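Local coordinates for synaptonemal complex protein 2 (Mus musculus, PDB 5IWZ) that is a major component of the axial and lateral elements of synaptonemal complexes, and is required for meiotic chromosome synapsis and for insertion of SYCP3, at residues Glu208-Val213 with Glu241-Asp246; Gly221-Leu226 with Arg265-Leu270. All coordinates share one frame; numbering follows the deposited sequence.

Contact 1: residues Glu208-Val213 with Glu241-Asp246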
loop_
_atom_site.group_PDB
_atom_site.type_symbol
_atom_site.label_atom_id
_atom_site.label_comp_id
_atom_site.label_asym_id
_atom_site.label_seq_id
_atom_site.Cartn_x
_atom_site.Cartn_y
_atom_site.Cartn_z
ATOM N N GLU A 208 11.702 2.462 -15.038
ATOM C CA GLU A 208 13.021 2.114 -14.511
ATOM C C GLU A 208 12.901 1.405 -13.176
ATOM O O GLU A 208 13.627 0.438 -12.891
ATOM C CB GLU A 208 13.867 3.372 -14.315
ATOM C CG GLU A 208 14.680 3.826 -15.503
ATOM C CD GLU A 208 15.652 4.941 -15.126
ATOM O OE1 GLU A 208 16.241 4.891 -14.026
ATOM O OE2 GLU A 208 15.835 5.892 -15.912
ATOM N N ARG A 209 11.972 1.882 -12.347
ATOM C CA ARG A 209 11.859 1.414 -10.976
ATOM C C ARG A 209 11.372 -0.030 -10.905
ATOM O O ARG A 209 11.775 -0.766 -10.002
ATOM C CB ARG A 209 10.935 2.353 -10.201
ATOM C CG ARG A 209 10.448 1.830 -8.875
ATOM C CD ARG A 209 11.514 1.877 -7.863
ATOM N NE ARG A 209 10.916 1.904 -6.538
ATOM C CZ ARG A 209 11.579 1.688 -5.411
ATOM N NH1 ARG A 209 12.883 1.409 -5.443
ATOM N NH2 ARG A 209 10.924 1.742 -4.300
ATOM N N ILE A 210 10.525 -0.458 -11.843
ATOM C CA ILE A 210 10.137 -1.867 -11.893
ATOM C C ILE A 210 11.364 -2.765 -11.818
ATOM O O ILE A 210 11.388 -3.757 -11.079
ATOM C CB ILE A 210 9.340 -2.144 -13.175
ATOM C CG1 ILE A 210 7.990 -1.434 -13.153
ATOM C CG2 ILE A 210 9.158 -3.640 -13.375
ATOM C CD1 ILE A 210 7.369 -1.344 -14.544
ATOM N N LEU A 211 12.405 -2.406 -12.568
ATOM C CA LEU A 211 13.575 -3.254 -12.725
ATOM C C LEU A 211 14.270 -3.553 -11.395
ATOM O O LEU A 211 14.858 -4.630 -11.242
ATOM C CB LEU A 211 14.549 -2.592 -13.709
ATOM C CG LEU A 211 14.388 -2.821 -15.221
ATOM C CD1 LEU A 211 12.936 -2.850 -15.677
ATOM C CD2 LEU A 211 15.159 -1.774 -16.000
ATOM N N ASP A 212 14.235 -2.635 -10.420
ATOM C CA ASP A 212 15.006 -2.886 -9.204
ATOM C C ASP A 212 14.241 -2.645 -7.910
ATOM O O ASP A 212 14.856 -2.638 -6.840
ATOM C CB ASP A 212 16.305 -2.064 -9.189
ATOM C CG ASP A 212 16.068 -0.552 -9.223
ATOM O OD1 ASP A 212 14.901 -0.095 -9.203
ATOM O OD2 ASP A 212 17.082 0.184 -9.258
ATOM N N VAL A 213 12.921 -2.494 -7.961
ATOM C CA VAL A 213 12.194 -2.258 -6.723
ATOM C C VAL A 213 12.256 -3.481 -5.804
ATOM O O VAL A 213 12.168 -3.345 -4.573
ATOM C CB VAL A 213 10.752 -1.838 -7.051
ATOM C CG1 VAL A 213 10.028 -2.957 -7.806
ATOM C CG2 VAL A 213 10.012 -1.458 -5.793
ATOM N N GLU A 241 10.815 3.957 -24.873
ATOM C CA GLU A 241 11.390 5.049 -24.092
ATOM C C GLU A 241 11.609 4.643 -22.640
ATOM O O GLU A 241 12.602 5.042 -22.025
ATOM C CB GLU A 241 10.476 6.274 -24.140
ATOM C CG GLU A 241 10.030 6.641 -25.535
ATOM C CD GLU A 241 9.749 8.119 -25.671
ATOM O OE1 GLU A 241 10.718 8.891 -25.823
ATOM O OE2 GLU A 241 8.566 8.509 -25.611
ATOM N N TRP A 242 10.700 3.834 -22.095
ATOM C CA TRP A 242 10.733 3.470 -20.683
ATOM C C TRP A 242 11.750 2.372 -20.363
ATOM O O TRP A 242 12.237 2.306 -19.229
ATOM C CB TRP A 242 9.338 3.030 -20.243
ATOM C CG TRP A 242 8.352 4.155 -20.187
ATOM C CD1 TRP A 242 8.633 5.497 -20.191
ATOM C CD2 TRP A 242 6.922 4.045 -20.108
ATOM N NE1 TRP A 242 7.462 6.226 -20.126
ATOM C CE2 TRP A 242 6.402 5.360 -20.075
ATOM C CE3 TRP A 242 6.032 2.968 -20.079
ATOM C CZ2 TRP A 242 5.035 5.618 -20.007
ATOM C CZ3 TRP A 242 4.670 3.234 -20.000
ATOM C CH2 TRP A 242 4.189 4.544 -19.962
ATOM N N PHE A 243 12.096 1.510 -21.322
ATOM C CA PHE A 243 12.944 0.356 -21.031
ATOM C C PHE A 243 14.095 0.290 -22.026
ATOM O O PHE A 243 13.886 0.012 -23.212
ATOM C CB PHE A 243 12.122 -0.932 -21.035
ATOM C CG PHE A 243 10.944 -0.908 -20.088
ATOM C CD1 PHE A 243 11.134 -0.998 -18.716
ATOM C CD2 PHE A 243 9.647 -0.807 -20.569
ATOM C CE1 PHE A 243 10.049 -0.986 -17.841
ATOM C CE2 PHE A 243 8.563 -0.799 -19.704
ATOM C CZ PHE A 243 8.765 -0.885 -18.331
ATOM N N SER A 244 15.315 0.531 -21.529
ATOM C CA SER A 244 16.499 0.541 -22.385
ATOM C C SER A 244 16.714 -0.807 -23.070
ATOM O O SER A 244 17.171 -0.857 -24.219
ATOM C CB SER A 244 17.737 0.916 -21.566
ATOM O OG SER A 244 17.610 2.196 -20.971
ATOM N N MET A 245 16.403 -1.907 -22.382
ATOM C CA MET A 245 16.674 -3.235 -22.921
ATOM C C MET A 245 15.580 -3.621 -23.916
ATOM O O MET A 245 14.395 -3.619 -23.569
ATOM C CB MET A 245 16.770 -4.270 -21.797
ATOM C CG MET A 245 16.705 -5.716 -22.313
ATOM S SD MET A 245 17.071 -7.080 -21.162
ATOM C CE MET A 245 18.518 -6.475 -20.309
ATOM N N ASP A 246 15.982 -3.970 -25.144
ATOM C CA ASP A 246 15.009 -4.298 -26.188
ATOM C C ASP A 246 14.109 -5.458 -25.771
ATOM O O ASP A 246 12.883 -5.395 -25.935
ATOM C CB ASP A 246 15.728 -4.619 -27.497
ATOM C CG ASP A 246 16.300 -3.381 -28.165
ATOM O OD1 ASP A 246 16.786 -3.493 -29.311
ATOM O OD2 ASP A 246 16.260 -2.298 -27.543
#
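Ile210 and Leu211, near the C-terminal end of helix 197-212, pack against Phe243, the residue at which the chain leaves helix 232-242. This is a small, mostly buried apolar contact in the helical part of the fragment, between a helix end and the short link into helix 246-253. The phenyl ring does most of the work. Its CZ meets Ile210 CD1 at 4.1 Å, and that methyl comes in at the ring edge, close to the ring plane, with the two side chains running at about a right angle. Leu211 reaches the CD1-CE1 part of the ring, its CD1 lying 4.0 Å from Phe243 CD1 and nearly as close to Phe243 CE1, in an oblique approach. Phe243 swings toward this pair because CG is set anti to its carbonyl carbon (chi1 -56°). One face of the ring is covered by CB of the preceding Trp242, 3.8 Å above the plane and displaced toward the rim, while Phe252 of the next helix also meets the ring, the planes inclined at about 55°. The backbones come nearest at Glu208 and Trp242, where Glu208 N and Trp242 O stand 4.2 Å apart with no hydrogen bond between them. Ile210 also touches Ile222, Val223 and Leu268, placing its side chain against helices 216-229 and 260-274 as well. No hydrogen bond or salt bridge crosses between the segments, so the attachment rests on van der Waals packing and on burial of methyl groups against an aromatic ring.

Contact 2: residues Gly221-Leu226 with Arg265-Leu270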
loop_
_atom_site.group_PDB
_atom_site.type_symbol
_atom_site.label_atom_id
_atom_site.label_comp_id
_atom_site.label_asym_id
_atom_site.label_seq_id
_atom_site.Cartn_x
_atom_site.Cartn_y
_atom_site.Cartn_z
ATOM N N GLY A 221 1.741 -3.255 -9.225
ATOM C CA GLY A 221 1.033 -1.992 -9.064
ATOM C C GLY A 221 1.568 -0.891 -9.959
ATOM O O GLY A 221 0.806 -0.059 -10.462
ATOM N N ILE A 222 2.889 -0.851 -10.147
ATOM C CA ILE A 222 3.481 0.139 -11.037
ATOM C C ILE A 222 3.096 -0.143 -12.480
ATOM O O ILE A 222 2.685 0.762 -13.208
ATOM C CB ILE A 222 5.009 0.174 -10.885
ATOM C CG1 ILE A 222 5.400 0.747 -9.525
ATOM C CG2 ILE A 222 5.620 0.959 -12.065
ATOM C CD1 ILE A 222 6.870 0.549 -9.196
ATOM N N VAL A 223 3.263 -1.396 -12.925
ATOM C CA VAL A 223 2.787 -1.786 -14.253
ATOM C C VAL A 223 1.315 -1.428 -14.400
ATOM O O VAL A 223 0.885 -0.861 -15.418
ATOM C CB VAL A 223 3.016 -3.290 -14.504
ATOM C CG1 VAL A 223 2.314 -3.707 -15.796
ATOM C CG2 VAL A 223 4.507 -3.640 -14.581
ATOM N N GLU A 224 0.523 -1.756 -13.380
ATOM C CA GLU A 224 -0.906 -1.466 -13.427
ATOM C C GLU A 224 -1.158 0.027 -13.526
ATOM O O GLU A 224 -1.999 0.466 -14.318
ATOM C CB GLU A 224 -1.620 -2.030 -12.198
ATOM C CG GLU A 224 -3.080 -1.567 -12.089
ATOM C CD GLU A 224 -3.788 -2.063 -10.830
ATOM O OE1 GLU A 224 -3.163 -2.815 -10.045
ATOM O OE2 GLU A 224 -4.972 -1.704 -10.625
ATOM N N ALA A 225 -0.436 0.824 -12.735
ATOM C CA ALA A 225 -0.606 2.271 -12.825
ATOM C C ALA A 225 -0.236 2.776 -14.220
ATOM O O ALA A 225 -0.968 3.572 -14.818
ATOM C CB ALA A 225 0.228 2.975 -11.747
ATOM N N LEU A 226 0.900 2.313 -14.757
ATOM C CA LEU A 226 1.330 2.768 -16.076
ATOM C C LEU A 226 0.310 2.398 -17.141
ATOM O O LEU A 226 0.063 3.182 -18.065
ATOM C CB LEU A 226 2.708 2.200 -16.429
ATOM C CG LEU A 226 3.897 2.717 -15.595
ATOM C CD1 LEU A 226 5.174 1.939 -15.893
ATOM C CD2 LEU A 226 4.129 4.233 -15.743
ATOM N N ARG A 265 1.717 -10.973 -15.024
ATOM C CA ARG A 265 2.567 -12.059 -14.528
ATOM C C ARG A 265 3.562 -12.518 -15.597
ATOM O O ARG A 265 4.759 -12.693 -15.325
ATOM C CB ARG A 265 1.690 -13.233 -14.053
ATOM C CG ARG A 265 2.437 -14.570 -13.812
ATOM C CD ARG A 265 3.558 -14.468 -12.757
ATOM N NE ARG A 265 3.041 -14.326 -11.393
ATOM C CZ ARG A 265 3.790 -14.210 -10.304
ATOM N NH1 ARG A 265 5.117 -14.212 -10.380
ATOM N NH2 ARG A 265 3.205 -14.094 -9.122
ATOM N N ILE A 266 3.090 -12.714 -16.825
ATOM C CA ILE A 266 3.992 -13.153 -17.888
ATOM C C ILE A 266 5.110 -12.129 -18.088
ATOM O O ILE A 266 6.302 -12.470 -18.066
ATOM C CB ILE A 266 3.201 -13.424 -19.184
ATOM C CG1 ILE A 266 2.326 -14.671 -19.016
ATOM C CG2 ILE A 266 4.134 -13.571 -20.409
ATOM C CD1 ILE A 266 1.251 -14.815 -20.074
ATOM N N PHE A 267 4.744 -10.849 -18.214
ATOM C CA PHE A 267 5.745 -9.802 -18.427
ATOM C C PHE A 267 6.760 -9.759 -17.289
ATOM O O PHE A 267 7.980 -9.729 -17.524
ATOM C CB PHE A 267 5.055 -8.445 -18.592
ATOM C CG PHE A 267 5.986 -7.258 -18.451
ATOM C CD1 PHE A 267 6.853 -6.904 -19.483
ATOM C CD2 PHE A 267 5.975 -6.475 -17.294
ATOM C CE1 PHE A 267 7.704 -5.794 -19.369
ATOM C CE2 PHE A 267 6.820 -5.361 -17.161
ATOM C CZ PHE A 267 7.680 -5.012 -18.196
ATOM N N LEU A 268 6.283 -9.777 -16.041
ATOM C CA LEU A 268 7.207 -9.618 -14.922
ATOM C C LEU A 268 8.120 -10.829 -14.785
ATOM O O LEU A 268 9.303 -10.683 -14.449
ATOM C CB LEU A 268 6.429 -9.371 -13.630
ATOM C CG LEU A 268 5.726 -8.020 -13.661
ATOM C CD1 LEU A 268 4.825 -7.865 -12.452
ATOM C CD2 LEU A 268 6.765 -6.891 -13.738
ATOM N N ASN A 269 7.597 -12.034 -15.050
ATOM C CA ASN A 269 8.461 -13.214 -15.063
ATOM C C ASN A 269 9.548 -13.091 -16.130
ATOM O O ASN A 269 10.716 -13.426 -15.876
ATOM C CB ASN A 269 7.631 -14.493 -15.265
ATOM C CG ASN A 269 7.029 -15.008 -13.963
ATOM O OD1 ASN A 269 7.064 -14.323 -12.944
ATOM N ND2 ASN A 269 6.482 -16.228 -13.991
ATOM N N LEU A 270 9.194 -12.582 -17.317
ATOM C CA LEU A 270 10.203 -12.304 -18.344
ATOM C C LEU A 270 11.230 -11.278 -17.868
ATOM O O LEU A 270 12.442 -11.491 -17.986
ATOM C CB LEU A 270 9.535 -11.810 -19.627
ATOM C CG LEU A 270 8.787 -12.882 -20.410
ATOM C CD1 LEU A 270 8.250 -12.327 -21.715
ATOM C CD2 LEU A 270 9.717 -14.055 -20.651
#
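Val223 sets a single methyl, CG2, against both Phe267 and Leu268, and all three residues are buried. CG2 stands 3.9 Å from Phe267 CE2 and a little farther from CD2, so it lies nearest the CE2-CD2 bond of the ring, the two side chains crossing at a slant. Toward Leu268 the geometry differs: Val223 CG2 lies 4.0 Å from Leu268 CD2, and the two side chains run antiparallel, each reaching past the other. Val223 holds CG1 anti to its backbone N (chi1 171°), which leaves CG2 as the methyl that reaches across. The ends of Phe267 and its neighbour Leu268 converge on that methyl, side by side. With the closest CA atoms, those of Val223 and Leu268, 9.0 Å apart, side chains bridge the two helices. On helix 260-274 itself, Arg265 NH1 donates to Asn269 OD1 at 3.2 Å; the oxygen lies in the guanidinium plane and the bond is fairly straight, at 164°. Arg265 also forms a salt bridge with Asp310 and a cation-pi contact with Tyr216. Helix 216-229 packs on helix 260-274, on helix 197-212 through Ile210, and on helix 169-185 at Ala225, while Arg265 ties helix 260-274 to strand 308-312 of the four-stranded antiparallel sheet.

The two contacts lie in one helical cluster, their centres about 11 Å apart and on the same side of the chain's centre. Along the sequence they interleave: 208-213, 221-226, 241-246, then 265-270. Successive helices 197-212, 216-229 and 232-242 thus supply three of the segments, and helix 260-274 the fourth. Ile210 joins contact 1 directly to contact 2, with its CD1 3.7 Å from Val223 CG2 and its CG2 4.1 Å from Leu268 CD2. Phe252 meets both Phe243 and Phe267, giving a second connection. The result is a continuous apolar core in the helical part of this N-terminal fragment of the protein.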